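Long-range contact in putative PLP-dependent aminotransferase (Bacillus cereus ATCC 10987, PDB 3JU7), which is a putative pyridoxal phosphate-dependent aminotransferase of the DegT/DnrJ/EryC1 family, probably catalysing amino-group transfer: residues D111-I123 / A137-L151. Sequence-based numbering, arbitrary orientation. Where two conformers were deposited one is given.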
ATOM      1  N   ASP A 111      23.327  -0.002  22.723  1.00 26.60           N
ATOM      2  CA  ASP A 111      22.766  -0.826  21.637  1.00 25.64           C
ATOM      3  C   ASP A 111      21.631  -0.132  20.889  1.00 24.81           C
ATOM      4  O   ASP A 111      21.235  -0.587  19.830  1.00 23.67           O
ATOM      5  CB  ASP A 111      22.380  -2.251  22.101  1.00 26.20           C
ATOM      6  CG  ASP A 111      21.302  -2.290  23.186  1.00 28.16           C
ATOM      7  OD1 ASP A 111      20.412  -1.412  23.241  1.00 31.11           O
ATOM      8  OD2 ASP A 111      21.352  -3.246  24.000  1.00 36.79           O
ATOM      9  N   TRP A 112      21.144   0.965  21.470  1.00 23.63           N
ATOM     10  CA  TRP A 112      20.113   1.849  20.913  1.00 22.58           C
ATOM     11  C   TRP A 112      18.781   1.180  20.676  1.00 23.02           C
ATOM     12  O   TRP A 112      17.985   1.638  19.868  1.00 23.39           O
ATOM     13  CB  TRP A 112      20.598   2.536  19.645  1.00 23.59           C
ATOM     14  CG  TRP A 112      21.980   3.075  19.774  1.00 25.94           C
ATOM     15  CD1 TRP A 112      22.576   3.527  20.914  1.00 23.14           C
ATOM     16  CD2 TRP A 112      22.935   3.237  18.724  1.00 23.76           C
ATOM     17  NE1 TRP A 112      23.854   3.946  20.642  1.00 24.96           N
ATOM     18  CE2 TRP A 112      24.101   3.779  19.303  1.00 28.97           C
ATOM     19  CE3 TRP A 112      22.928   2.961  17.350  1.00 24.16           C
ATOM     20  CZ2 TRP A 112      25.256   4.055  18.551  1.00 26.63           C
ATOM     21  CZ3 TRP A 112      24.055   3.238  16.610  1.00 24.78           C
ATOM     22  CH2 TRP A 112      25.214   3.779  17.218  1.00 26.22           C
ATOM     23  N   TYR A 113      18.543   0.084  21.381  1.00 22.23           N
ATOM     24  CA  TYR A 113      17.224  -0.504  21.413  1.00 23.67           C
ATOM     25  C   TYR A 113      16.443   0.035  22.629  1.00 22.46           C
ATOM     26  O   TYR A 113      17.017   0.567  23.591  1.00 21.44           O
ATOM     27  CB  TYR A 113      17.283  -2.033  21.502  1.00 21.76           C
ATOM     28  CG  TYR A 113      18.249  -2.716  20.582  1.00 19.15           C
ATOM     29  CD1 TYR A 113      18.255  -2.450  19.226  1.00 18.83           C
ATOM     30  CD2 TYR A 113      19.095  -3.706  21.056  1.00 18.48           C
ATOM     31  CE1 TYR A 113      19.125  -3.119  18.368  1.00 21.34           C
ATOM     32  CE2 TYR A 113      19.972  -4.371  20.218  1.00 23.29           C
ATOM     33  CZ  TYR A 113      19.993  -4.078  18.867  1.00 23.22           C
ATOM     34  OH  TYR A 113      20.853  -4.774  18.025  1.00 24.95           O
HETATM   35  N   MSE A 114      15.134  -0.148  22.568  1.00 22.13           N
HETATM   36  CA  MSE A 114      14.236   0.140  23.672  1.00 25.27           C
HETATM   37  C   MSE A 114      14.793  -0.561  24.921  1.00 26.92           C
HETATM   38  O   MSE A 114      15.168  -1.745  24.874  1.00 27.73           O
HETATM   39  CB  MSE A 114      12.794  -0.288  23.283  1.00 24.31           C
HETATM   40  CG  MSE A 114      11.758   0.092  24.282  1.00 29.34           C
HETATM   41 SE   MSE A 114      10.004   0.172  23.586  0.75 14.11          SE
HETATM   42  CE  MSE A 114      10.063  -1.620  22.731  1.00 14.78           C
ATOM     43  N   ASP A 115      14.937   0.197  26.004  1.00 26.01           N
ATOM     44  CA  ASP A 115      15.457  -0.337  27.258  1.00 25.87           C
ATOM     45  C   ASP A 115      14.392  -1.192  27.943  1.00 27.01           C
ATOM     46  O   ASP A 115      13.382  -0.676  28.406  1.00 22.56           O
ATOM     47  CB  ASP A 115      15.879   0.819  28.175  1.00 27.02           C
ATOM     48  CG  ASP A 115      16.268   0.365  29.578  1.00 29.70           C
ATOM     49  OD1 ASP A 115      15.867  -0.739  29.993  1.00 39.00           O
ATOM     50  OD2 ASP A 115      16.942   1.136  30.285  1.00 26.14           O
ATOM     51  N   LYS A 116      14.647  -2.495  28.031  1.00 29.98           N
ATOM     52  CA  LYS A 116      13.637  -3.457  28.474  1.00 32.28           C
ATOM     53  C   LYS A 116      13.183  -3.242  29.917  1.00 29.11           C
ATOM     54  O   LYS A 116      12.033  -3.446  30.234  1.00 27.63           O
ATOM     55  CB  LYS A 116      14.099  -4.908  28.192  1.00 34.35           C
ATOM     56  CG  LYS A 116      13.856  -5.290  26.678  1.00 41.26           C
ATOM     57  CD  LYS A 116      14.568  -6.564  26.167  1.00 43.94           C
ATOM     58  CE  LYS A 116      16.042  -6.294  25.880  1.00 51.60           C
ATOM     59  NZ  LYS A 116      16.656  -7.345  25.023  1.00 63.47           N
ATOM     60  N   THR A 117      14.077  -2.758  30.756  1.00 27.56           N
ATOM     61  CA  THR A 117      13.736  -2.435  32.123  1.00 28.22           C
ATOM     62  C   THR A 117      12.690  -1.353  32.175  1.00 25.77           C
ATOM     63  O   THR A 117      11.695  -1.462  32.889  1.00 23.78           O
ATOM     64  CB  THR A 117      14.967  -1.948  32.871  1.00 27.69           C
ATOM     65  OG1 THR A 117      15.893  -3.020  32.941  1.00 37.54           O
ATOM     66  CG2 THR A 117      14.635  -1.527  34.263  1.00 28.64           C
ATOM     67  N   VAL A 118      12.912  -0.304  31.398  1.00 26.71           N
ATOM     68  CA  VAL A 118      11.986   0.815  31.377  1.00 24.35           C
ATOM     69  C   VAL A 118      10.667   0.371  30.724  1.00 26.07           C
ATOM     70  O   VAL A 118       9.602   0.739  31.194  1.00 24.06           O
ATOM     71  CB  VAL A 118      12.638   2.041  30.705  1.00 27.04           C
ATOM     72  CG1 VAL A 118      11.602   3.141  30.458  1.00 20.66           C
ATOM     73  CG2 VAL A 118      13.849   2.547  31.593  1.00 15.06           C
ATOM     74  N   LEU A 119      10.742  -0.477  29.697  1.00 23.71           N
ATOM     75  CA  LEU A 119       9.555  -0.964  29.015  1.00 25.22           C
ATOM     76  C   LEU A 119       8.667  -1.789  29.989  1.00 26.94           C
ATOM     77  O   LEU A 119       7.455  -1.542  30.097  1.00 24.50           O
ATOM     78  CB  LEU A 119       9.947  -1.791  27.770  1.00 24.53           C
ATOM     79  CG  LEU A 119       8.859  -2.631  27.086  1.00 22.50           C
ATOM     80  CD1 LEU A 119       7.634  -1.824  26.632  1.00 17.90           C
ATOM     81  CD2 LEU A 119       9.425  -3.398  25.894  1.00 23.35           C
ATOM     82  N   TRP A 120       9.288  -2.727  30.720  1.00 27.23           N
ATOM     83  CA  TRP A 120       8.602  -3.586  31.715  0.50 26.97           C
ATOM     84  C   TRP A 120       7.914  -2.768  32.798  1.00 26.86           C
ATOM     85  O   TRP A 120       6.763  -3.006  33.169  1.00 26.98           O
ATOM     86  CB  TRP A 120       9.611  -4.512  32.402  0.50 27.22           C
ATOM     87  CG  TRP A 120       9.636  -5.933  31.933  0.50 34.27           C
ATOM     88  CD1 TRP A 120       9.473  -7.052  32.708  0.50 40.31           C
ATOM     89  CD2 TRP A 120       9.840  -6.399  30.595  0.50 45.84           C
ATOM     90  NE1 TRP A 120       9.567  -8.183  31.932  0.50 44.99           N
ATOM     91  CE2 TRP A 120       9.794  -7.811  30.631  0.50 48.17           C
ATOM     92  CE3 TRP A 120      10.050  -5.763  29.368  0.50 48.54           C
ATOM     93  CZ2 TRP A 120       9.951  -8.592  29.488  0.50 52.45           C
ATOM     94  CZ3 TRP A 120      10.213  -6.540  28.239  0.50 53.29           C
ATOM     95  CH2 TRP A 120      10.160  -7.937  28.306  0.50 53.39           C
ATOM     96  N   ASP A 121       8.628  -1.793  33.336  1.00 23.92           N
ATOM     97  CA  ASP A 121       8.031  -1.008  34.395  1.00 24.33           C
ATOM     98  C   ASP A 121       6.816  -0.339  33.836  1.00 22.66           C
ATOM     99  O   ASP A 121       5.768  -0.290  34.489  1.00 22.81           O
ATOM    100  CB  ASP A 121       9.021   0.009  34.976  1.00 25.77           C
ATOM    101  CG  ASP A 121      10.115  -0.644  35.824  1.00 30.17           C
ATOM    102  OD1 ASP A 121      10.056  -1.857  36.117  1.00 36.80           O
ATOM    103  OD2 ASP A 121      11.055   0.072  36.212  1.00 39.89           O
ATOM    104  N   LYS A 122       6.926   0.136  32.603  1.00 21.74           N
ATOM    105  CA  LYS A 122       5.805   0.850  31.984  1.00 21.29           C
ATOM    106  C   LYS A 122       4.630  -0.082  31.666  1.00 20.96           C
ATOM    107  O   LYS A 122       3.467   0.285  31.836  1.00 22.74           O
ATOM    108  CB  LYS A 122       6.273   1.626  30.743  1.00 18.31           C
ATOM    109  CG  LYS A 122       5.217   2.551  30.128  1.00 24.54           C
ATOM    110  CD  LYS A 122       4.644   3.568  31.128  1.00 22.04           C
ATOM    111  CE  LYS A 122       5.669   4.551  31.511  1.00 17.18           C
ATOM    112  NZ  LYS A 122       5.158   5.584  32.491  1.00 24.53           N
ATOM    113  N   ILE A 123       4.916  -1.294  31.201  1.00 24.19           N
ATOM    114  CA  ILE A 123       3.849  -2.277  31.006  1.00 23.43           C
ATOM    115  C   ILE A 123       3.128  -2.505  32.340  1.00 25.56           C
ATOM    116  O   ILE A 123       1.884  -2.485  32.420  1.00 25.90           O
ATOM    117  CB  ILE A 123       4.372  -3.580  30.473  1.00 23.35           C
ATOM    118  CG1 ILE A 123       4.829  -3.389  29.022  1.00 26.76           C
ATOM    119  CG2 ILE A 123       3.278  -4.649  30.578  1.00 15.22           C
ATOM    120  CD1 ILE A 123       5.568  -4.576  28.431  1.00 26.90           C
ATOM    121  N   ALA A 137      14.401  -3.002  15.620  1.00 23.05           N
ATOM    122  CA  ALA A 137      15.720  -3.630  15.634  1.00 22.35           C
ATOM    123  C   ALA A 137      16.693  -2.645  14.962  1.00 24.68           C
ATOM    124  O   ALA A 137      17.134  -2.819  13.811  1.00 25.44           O
ATOM    125  CB  ALA A 137      15.681  -4.973  14.926  1.00 21.13           C
ATOM    126  N   THR A 138      17.018  -1.612  15.726  1.00 22.19           N
ATOM    127  CA  THR A 138      17.728  -0.430  15.242  1.00 24.22           C
ATOM    128  C   THR A 138      18.878  -0.735  14.304  1.00 23.43           C
ATOM    129  O   THR A 138      19.777  -1.525  14.637  1.00 23.40           O
ATOM    130  CB  THR A 138      18.268   0.391  16.452  1.00 24.52           C
ATOM    131  OG1 THR A 138      17.188   0.614  17.349  1.00 21.58           O
ATOM    132  CG2 THR A 138      18.908   1.709  16.026  1.00 19.16           C
ATOM    133  N   PHE A 139      18.798  -0.100  13.135  1.00 21.81           N
ATOM    134  CA  PHE A 139      19.831  -0.128  12.085  1.00 21.61           C
ATOM    135  C   PHE A 139      20.167  -1.539  11.575  1.00 21.90           C
ATOM    136  O   PHE A 139      21.308  -1.836  11.230  1.00 21.64           O
ATOM    137  CB  PHE A 139      21.073   0.633  12.533  1.00 20.33           C
ATOM    138  CG  PHE A 139      20.807   2.087  13.008  1.00 24.16           C
ATOM    139  CD1 PHE A 139      19.935   2.915  12.350  1.00 18.80           C
ATOM    140  CD2 PHE A 139      21.521   2.616  14.066  1.00 24.70           C
ATOM    141  CE1 PHE A 139      19.741   4.229  12.754  1.00 30.18           C
ATOM    142  CE2 PHE A 139      21.343   3.914  14.467  1.00 27.98           C
ATOM    143  CZ  PHE A 139      20.445   4.725  13.810  1.00 26.74           C
ATOM    144  N   GLY A 140      19.158  -2.400  11.513  1.00 21.70           N
ATOM    145  CA  GLY A 140      19.309  -3.738  10.896  1.00 21.53           C
ATOM    146  C   GLY A 140      20.186  -4.641  11.739  1.00 22.25           C
ATOM    147  O   GLY A 140      20.972  -5.413  11.244  1.00 26.41           O
ATOM    148  N   SER A 141      20.030  -4.563  13.045  1.00 24.43           N
ATOM    149  CA  SER A 141      20.949  -5.218  13.941  1.00 24.50           C
ATOM    150  C   SER A 141      20.253  -6.327  14.682  1.00 23.99           C
ATOM    151  O   SER A 141      19.024  -6.517  14.577  1.00 23.78           O
ATOM    152  CB  SER A 141      21.523  -4.189  14.923  1.00 25.31           C
ATOM    153  OG  SER A 141      20.509  -3.683  15.750  1.00 27.56           O
ATOM    154  N   TRP A 142      21.046  -7.050  15.450  1.00 23.50           N
ATOM    155  CA  TRP A 142      20.560  -8.213  16.133  1.00 23.97           C
ATOM    156  C   TRP A 142      20.061  -7.874  17.521  1.00 22.65           C
ATOM    157  O   TRP A 142      20.762  -8.057  18.507  1.00 22.96           O
ATOM    158  CB  TRP A 142      21.669  -9.230  16.189  1.00 24.07           C
ATOM    159  CG  TRP A 142      21.234 -10.572  16.502  1.00 26.99           C
ATOM    160  CD1 TRP A 142      21.192 -11.156  17.732  1.00 24.62           C
ATOM    161  CD2 TRP A 142      20.836 -11.567  15.557  1.00 28.45           C
ATOM    162  NE1 TRP A 142      20.785 -12.453  17.609  1.00 26.20           N
ATOM    163  CE2 TRP A 142      20.550 -12.737  16.290  1.00 25.30           C
ATOM    164  CE3 TRP A 142      20.702 -11.585  14.160  1.00 21.91           C
ATOM    165  CZ2 TRP A 142      20.102 -13.909  15.684  1.00 24.27           C
ATOM    166  CZ3 TRP A 142      20.258 -12.740  13.550  1.00 23.61           C
ATOM    167  CH2 TRP A 142      19.955 -13.901  14.314  1.00 20.89           C
HETATM  168  N   MSE A 143      18.842  -7.351  17.574  1.00 24.53           N
HETATM  169  CA  MSE A 143      18.140  -7.090  18.837  1.00 23.20           C
HETATM  170  C   MSE A 143      17.534  -8.393  19.286  1.00 24.58           C
HETATM  171  O   MSE A 143      16.609  -8.917  18.659  1.00 24.92           O
HETATM  172  CB  MSE A 143      17.048  -6.065  18.644  1.00 23.27           C
HETATM  173  CG  MSE A 143      16.264  -5.762  19.903  1.00 22.56           C
HETATM  174 SE   MSE A 143      14.868  -4.502  19.511  0.75 18.93          SE
HETATM  175  CE  MSE A 143      13.632  -5.648  18.508  1.00 21.71           C
ATOM    176  N   ASN A 144      18.069  -8.935  20.371  1.00 26.23           N
ATOM    177  CA  ASN A 144      17.662 -10.230  20.846  1.00 26.56           C
ATOM    178  C   ASN A 144      16.194 -10.208  21.235  1.00 26.14           C
ATOM    179  O   ASN A 144      15.745  -9.239  21.830  1.00 26.83           O
ATOM    180  CB  ASN A 144      18.501 -10.644  22.047  1.00 29.05           C
ATOM    181  CG  ASN A 144      18.451 -12.131  22.283  1.00 39.20           C
ATOM    182  OD1 ASN A 144      17.472 -12.668  22.852  1.00 40.95           O
ATOM    183  ND2 ASN A 144      19.508 -12.829  21.826  1.00 47.63           N
ATOM    184  N   LEU A 145      15.462 -11.285  20.927  1.00 26.77           N
ATOM    185  CA  LEU A 145      14.001 -11.314  21.099  1.00 27.70           C
ATOM    186  C   LEU A 145      13.491 -12.191  22.248  1.00 27.09           C
ATOM    187  O   LEU A 145      12.274 -12.341  22.388  1.00 26.35           O
ATOM    188  CB  LEU A 145      13.322 -11.741  19.782  1.00 26.98           C
ATOM    189  CG  LEU A 145      13.533 -10.779  18.617  1.00 28.65           C
ATOM    190  CD1 LEU A 145      12.924 -11.334  17.352  1.00 14.92           C
ATOM    191  CD2 LEU A 145      12.933  -9.420  18.967  1.00 21.95           C
ATOM    192  N   GLU A 146      14.401 -12.761  23.054  1.00 25.66           N
ATOM    193  CA  GLU A 146      14.023 -13.573  24.220  1.00 24.55           C
ATOM    194  C   GLU A 146      12.977 -12.898  25.126  1.00 23.84           C
ATOM    195  O   GLU A 146      12.000 -13.496  25.470  1.00 22.99           O
ATOM    196  CB  GLU A 146      15.260 -13.914  25.066  1.00 22.69           C
ATOM    197  N   GLU A 147      13.188 -11.642  25.490  1.00 26.57           N
ATOM    198  CA  GLU A 147      12.313 -10.962  26.430  1.00 28.59           C
ATOM    199  C   GLU A 147      10.992 -10.599  25.772  1.00 27.34           C
ATOM    200  O   GLU A 147       9.958 -10.553  26.434  1.00 27.04           O
ATOM    201  CB  GLU A 147      12.990  -9.700  26.996  1.00 32.97           C
ATOM    202  CG  GLU A 147      14.423  -9.901  27.602  1.00 44.75           C
ATOM    203  CD  GLU A 147      14.438 -10.624  28.952  1.00 60.17           C
ATOM    204  OE1 GLU A 147      14.030 -11.813  29.007  1.00 69.19           O
ATOM    205  OE2 GLU A 147      14.887 -10.011  29.956  1.00 65.15           O
ATOM    206  N   TYR A 148      11.026 -10.358  24.465  1.00 25.09           N
ATOM    207  CA  TYR A 148       9.811 -10.035  23.698  1.00 23.99           C
ATOM    208  C   TYR A 148       8.956 -11.280  23.526  1.00 25.28           C
ATOM    209  O   TYR A 148       7.707 -11.227  23.557  1.00 23.98           O
ATOM    210  CB  TYR A 148      10.173  -9.382  22.350  1.00 20.90           C
ATOM    211  CG  TYR A 148      10.693  -7.957  22.573  1.00 22.22           C
ATOM    212  CD1 TYR A 148       9.832  -6.934  22.976  1.00 23.14           C
ATOM    213  CD2 TYR A 148      12.036  -7.653  22.439  1.00 22.73           C
ATOM    214  CE1 TYR A 148      10.313  -5.634  23.216  1.00 26.87           C
ATOM    215  CE2 TYR A 148      12.524  -6.356  22.681  1.00 25.08           C
ATOM    216  CZ  TYR A 148      11.676  -5.369  23.059  1.00 17.55           C
ATOM    217  OH  TYR A 148      12.173  -4.126  23.321  1.00 30.17           O
ATOM    218  N   GLU A 149       9.635 -12.411  23.377  1.00 23.29           N
ATOM    219  CA  GLU A 149       8.954 -13.682  23.325  1.00 25.24           C
ATOM    220  C   GLU A 149       8.276 -13.888  24.681  1.00 26.95           C
ATOM    221  O   GLU A 149       7.153 -14.423  24.754  1.00 27.39           O
ATOM    222  CB  GLU A 149       9.954 -14.791  22.999  1.00 25.82           C
ATOM    223  CG  GLU A 149       9.374 -16.172  22.952  1.00 26.14           C
ATOM    224  CD  GLU A 149       8.611 -16.480  21.671  1.00 31.41           C
ATOM    225  OE1 GLU A 149       8.687 -15.719  20.685  1.00 31.46           O
ATOM    226  OE2 GLU A 149       7.941 -17.533  21.650  1.00 37.54           O
ATOM    227  N   GLU A 150       8.917 -13.390  25.740  1.00 26.06           N
ATOM    228  CA  GLU A 150       8.376 -13.560  27.073  1.00 29.90           C
ATOM    229  C   GLU A 150       7.088 -12.782  27.234  1.00 28.67           C
ATOM    230  O   GLU A 150       6.115 -13.290  27.839  1.00 26.14           O
ATOM    231  CB  GLU A 150       9.392 -13.146  28.156  1.00 32.26           C
ATOM    232  CG  GLU A 150       9.109 -13.763  29.494  1.00 43.97           C
ATOM    233  CD  GLU A 150       9.136 -15.303  29.431  1.00 57.96           C
ATOM    234  OE1 GLU A 150      10.097 -15.868  28.842  1.00 57.44           O
ATOM    235  OE2 GLU A 150       8.180 -15.936  29.948  1.00 63.80           O
ATOM    236  N   LEU A 151       7.087 -11.560  26.687  1.00 28.79           N
ATOM    237  CA  LEU A 151       5.903 -10.690  26.678  1.00 28.01           C
ATOM    238  C   LEU A 151       4.766 -11.368  25.952  1.00 27.98           C
ATOM    239  O   LEU A 151       3.620 -11.359  26.422  1.00 29.25           O
ATOM    240  CB  LEU A 151       6.193  -9.318  26.044  1.00 26.40           C
ATOM    241  CG  LEU A 151       6.938  -8.264  26.868  1.00 31.90           C
ATOM    242  CD1 LEU A 151       7.142  -6.967  26.049  1.00 24.45           C
ATOM    243  CD2 LEU A 151       6.204  -7.980  28.222  1.00 25.82           C
TER
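The Tyr113 ring is sandwiched: selenomethionine Met143 lays its CB 3.5 Å from the ring centroid on one face, and the backbone O of Asp111 lies over the other. With Met143 CG anti to its own backbone N (chi1 179°), the unbranched chain runs back along the ring and SE approaches it obliquely, a Met-aromatic contact made by selenium. In the ring plane Ser141 OG comes to the edge. Tyr113 OH, which is hydrogen-bonded to Thr283 OG1, lies 2.5 Å from Ser141 OG, while Ser141 OG itself donates to Thr138 O, so a phenol suits a buried site that offers polar partners at its rim. Trp112 and Phe139 meet rim to rim with planes at 82°, Trp112 CE3 being 3.4 Å from Phe139 CE2. Beside them Thr138 OG1 donates to Trp112 O at 2.8 Å, arriving from above the carbonyl plane, while its methyl CG2 lies over a face of Phe139.

Beyond these loops, helix 116-126, strand 130-133 and helix 146-153 follow one another as an alpha-beta-alpha unit, consistent with the alpha/beta domain of fold type I PLP enzymes. Leu119 and Ile123 of the first helix and Tyr148 of the second all pack on Val133. The helices run almost parallel (10°), and the axes of their short segments come no closer than 12.1 Å, a gap that large side chains bridge. In one of two modelled positions of the Trp120 indole, Leu151 CD2 lies over its six-membered ring, off-centre, and Glu147 O at its edge. Ile123 CD1 closes tightly on Leu151 CD2. Leu119 CD2 meets Tyr148 CE1 at 3.6 Å, and selenomethionine Met114 brings CE to Tyr148 OH. Lys116 CD packs on Glu147 CB at 3.6 Å, the two chains crossing at about a right angle; their opposite charges are not in contact, so any attraction would be long-range.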